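Local atomic coordinates of serine protease p27 (Human astrovirus 1, PDB entry 2W5E), a protein that probably cleaves the viral polyprotein into its functional products, acting as a trypsin-like serine endopeptidase with a charge-relay triad. Residues Gly25-Asn30 against Val47-Leu52. Sequence-based numbering, arbitrary orientation.
Sequences GFFSGN and VCYEGL. With CD (cadmium ion), chain R; CD (cadmium ion), chain M.
Strand 21-28 (here Gly25-Ser28) and strand 44-49 are not paired through their backbones: Phe27 and Tyr49 bridge them with their rings. Both strands belong to the first of the two antiparallel six-stranded barrels of this trypsin-like fold; in the closed barrel strand 13-18 lies between them, with Cys14 touching both Phe27 and Val47. Strand 44-49 ends in a type I' turn, Tyr49 to Leu52, closed by reciprocal backbone bonds: Tyr49 N to Leu52 O and Leu52 N to Tyr49 O, each 3.0 Å.

Spanning the width of that one strand, Phe27 and Tyr49 form a T-shaped pair. The planes meet at 82° with centroids 5.1 Å apart, and Phe27 presents its edge to the face of Tyr49. A chi1 of -171° swings the Tyr49 ring away from the backbone N and toward Phe27. Its hydroxyl is anchored by hydrogen bonds to Gly11 O and Thr78 N, which should restrict the ring's tilt. Pro77 also touches Phe27, and Leu75 touches Tyr49. Beyond the pair, Cys48 SG and Glu50 bind separate cadmium ions together with histidines of neighbouring subunits. Phe27 CE2 sits 3.5 Å from both Tyr49 CD1 and Tyr49 CE1, opposite the bond that joins them.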
ATOM      1  N   GLY A  25      11.422   1.944 -23.221  1.00 23.75           N
ATOM      2  CA  GLY A  25      10.310   1.011 -23.291  1.00 23.23           C
ATOM      3  C   GLY A  25       9.497   1.102 -22.008  1.00 22.73           C
ATOM      4  O   GLY A  25       9.953   1.670 -21.018  1.00 22.71           O
ATOM      5  N   PHE A  26       8.294   0.548 -22.023  1.00 22.64           N
ATOM      6  CA  PHE A  26       7.493   0.491 -20.806  1.00 22.69           C
ATOM      7  C   PHE A  26       6.664  -0.781 -20.704  1.00 22.92           C
ATOM      8  O   PHE A  26       6.198  -1.325 -21.708  1.00 22.75           O
ATOM      9  CB  PHE A  26       6.623   1.753 -20.649  1.00 22.12           C
ATOM     10  CG  PHE A  26       5.589   1.924 -21.722  1.00 22.02           C
ATOM     11  CD1 PHE A  26       5.889   2.612 -22.896  1.00 22.44           C
ATOM     12  CD2 PHE A  26       4.302   1.425 -21.547  1.00 21.12           C
ATOM     13  CE1 PHE A  26       4.927   2.792 -23.882  1.00 21.93           C
ATOM     14  CE2 PHE A  26       3.332   1.595 -22.533  1.00 22.01           C
ATOM     15  CZ  PHE A  26       3.641   2.280 -23.701  1.00 21.95           C
ATOM     16  N   PHE A  27       6.477  -1.235 -19.468  1.00 23.72           N
ATOM     17  CA  PHE A  27       5.768  -2.467 -19.188  1.00 24.08           C
ATOM     18  C   PHE A  27       4.267  -2.216 -19.178  1.00 24.78           C
ATOM     19  O   PHE A  27       3.782  -1.264 -18.547  1.00 24.85           O
ATOM     20  CB  PHE A  27       6.235  -3.067 -17.854  1.00 23.96           C
ATOM     21  CG  PHE A  27       7.715  -3.355 -17.796  1.00 23.58           C
ATOM     22  CD1 PHE A  27       8.221  -4.571 -18.251  1.00 23.50           C
ATOM     23  CD2 PHE A  27       8.602  -2.415 -17.281  1.00 23.51           C
ATOM     24  CE1 PHE A  27       9.594  -4.845 -18.201  1.00 23.07           C
ATOM     25  CE2 PHE A  27       9.970  -2.678 -17.225  1.00 23.61           C
ATOM     26  CZ  PHE A  27      10.468  -3.896 -17.688  1.00 23.26           C
ATOM     27  N   SER A  28       3.547  -3.067 -19.902  1.00 25.46           N
ATOM     28  CA  SER A  28       2.090  -3.042 -19.945  1.00 26.55           C
ATOM     29  C   SER A  28       1.596  -4.458 -20.225  1.00 27.24           C
ATOM     30  O   SER A  28       1.994  -5.086 -21.217  1.00 26.92           O
ATOM     31  CB  SER A  28       1.591  -2.077 -21.019  1.00 26.61           C
ATOM     32  OG  SER A  28       0.180  -1.956 -20.980  1.00 26.90           O
ATOM     33  N   GLY A  29       0.737  -4.960 -19.340  1.00 27.97           N
ATOM     34  CA  GLY A  29       0.344  -6.364 -19.364  1.00 28.68           C
ATOM     35  C   GLY A  29       1.572  -7.250 -19.283  1.00 28.83           C
ATOM     36  O   GLY A  29       2.417  -7.070 -18.404  1.00 28.84           O
ATOM     37  N   ASN A  30       1.678  -8.191 -20.217  1.00 29.27           N
ATOM     38  CA  ASN A  30       2.844  -9.067 -20.313  1.00 29.90           C
ATOM     39  C   ASN A  30       3.854  -8.576 -21.360  1.00 29.56           C
ATOM     40  O   ASN A  30       4.758  -9.309 -21.763  1.00 29.70           O
ATOM     41  CB  ASN A  30       2.397 -10.504 -20.627  1.00 30.51           C
ATOM     42  CG  ASN A  30       3.516 -11.521 -20.465  1.00 32.11           C
ATOM     43  OD1 ASN A  30       4.211 -11.550 -19.443  1.00 33.85           O
ATOM     44  ND2 ASN A  30       3.703 -12.359 -21.486  1.00 33.97           N
ATOM     45  N   VAL A  47      17.095  -5.559 -23.319  1.00 29.60           N
ATOM     46  CA  VAL A  47      16.293  -4.758 -22.392  1.00 28.98           C
ATOM     47  C   VAL A  47      17.093  -4.617 -21.111  1.00 28.48           C
ATOM     48  O   VAL A  47      17.582  -5.603 -20.575  1.00 28.11           O
ATOM     49  CB  VAL A  47      14.922  -5.414 -22.085  1.00 29.17           C
ATOM     50  CG1 VAL A  47      14.151  -4.595 -21.050  1.00 28.87           C
ATOM     51  CG2 VAL A  47      14.100  -5.591 -23.356  1.00 28.71           C
ATOM     52  N   CYS A  48      17.246  -3.389 -20.632  1.00 28.15           N
ATOM     53  CA  CYS A  48      17.955  -3.148 -19.387  1.00 27.76           C
ATOM     54  C   CYS A  48      16.971  -2.676 -18.322  1.00 27.49           C
ATOM     55  O   CYS A  48      16.232  -1.715 -18.541  1.00 27.31           O
ATOM     56  CB  CYS A  48      19.057  -2.113 -19.591  1.00 27.78           C
ATOM     57  SG  CYS A  48      20.114  -1.927 -18.155  1.00 29.42           S
ATOM     58  N   TYR A  49      16.955  -3.368 -17.184  1.00 26.85           N
ATOM     59  CA  TYR A  49      16.066  -3.025 -16.069  1.00 26.51           C
ATOM     60  C   TYR A  49      16.769  -3.254 -14.743  1.00 26.47           C
ATOM     61  O   TYR A  49      17.308  -4.344 -14.490  1.00 26.08           O
ATOM     62  CB  TYR A  49      14.768  -3.828 -16.133  1.00 26.07           C
ATOM     63  CG  TYR A  49      13.705  -3.387 -15.133  1.00 25.97           C
ATOM     64  CD1 TYR A  49      12.935  -2.241 -15.364  1.00 25.35           C
ATOM     65  CD2 TYR A  49      13.474  -4.111 -13.961  1.00 24.40           C
ATOM     66  CE1 TYR A  49      11.952  -1.830 -14.447  1.00 25.22           C
ATOM     67  CE2 TYR A  49      12.492  -3.712 -13.039  1.00 25.02           C
ATOM     68  CZ  TYR A  49      11.740  -2.570 -13.290  1.00 25.25           C
ATOM     69  OH  TYR A  49      10.778  -2.164 -12.393  1.00 24.85           O
ATOM     70  N   GLU A  50      16.774  -2.214 -13.910  1.00 26.31           N
ATOM     71  CA  GLU A  50      17.456  -2.235 -12.611  1.00 26.45           C
ATOM     72  C   GLU A  50      18.901  -2.764 -12.717  1.00 27.02           C
ATOM     73  O   GLU A  50      19.396  -3.461 -11.831  1.00 26.66           O
ATOM     74  CB  GLU A  50      16.614  -2.985 -11.560  1.00 26.40           C
ATOM     75  CG  GLU A  50      15.468  -2.129 -10.938  1.00 24.88           C
ATOM     76  CD  GLU A  50      15.963  -1.138  -9.894  1.00 22.61           C
ATOM     77  OE1 GLU A  50      16.668  -1.570  -8.971  1.00 23.19           O
ATOM     78  OE2 GLU A  50      15.686   0.087  -9.975  1.00 19.77           O
ATOM     79  N   GLY A  51      19.564  -2.415 -13.818  1.00 27.57           N
ATOM     80  CA  GLY A  51      20.979  -2.737 -14.010  1.00 28.76           C
ATOM     81  C   GLY A  51      21.281  -4.089 -14.648  1.00 29.37           C
ATOM     82  O   GLY A  51      22.440  -4.389 -14.943  1.00 29.49           O
ATOM     83  N   LEU A  52      20.251  -4.908 -14.852  1.00 29.63           N
ATOM     84  CA  LEU A  52      20.426  -6.205 -15.504  1.00 30.33           C
ATOM     85  C   LEU A  52      19.939  -6.190 -16.958  1.00 30.78           C
ATOM     86  O   LEU A  52      18.840  -5.725 -17.253  1.00 30.33           O
ATOM     87  CB  LEU A  52      19.742  -7.325 -14.700  1.00 30.32           C
ATOM     88  CG  LEU A  52      19.803  -8.777 -15.208  1.00 30.20           C
ATOM     89  CD1 LEU A  52      21.238  -9.289 -15.421  1.00 31.09           C
ATOM     90  CD2 LEU A  52      19.055  -9.703 -14.262  1.00 30.63           C
TER
HETATM   91 CD    CD R1590      16.803   0.875  -8.750  1.00 20.92          CD
HETATM   92 CD    CD M1593      21.591   0.229 -18.888  1.00 58.54          CD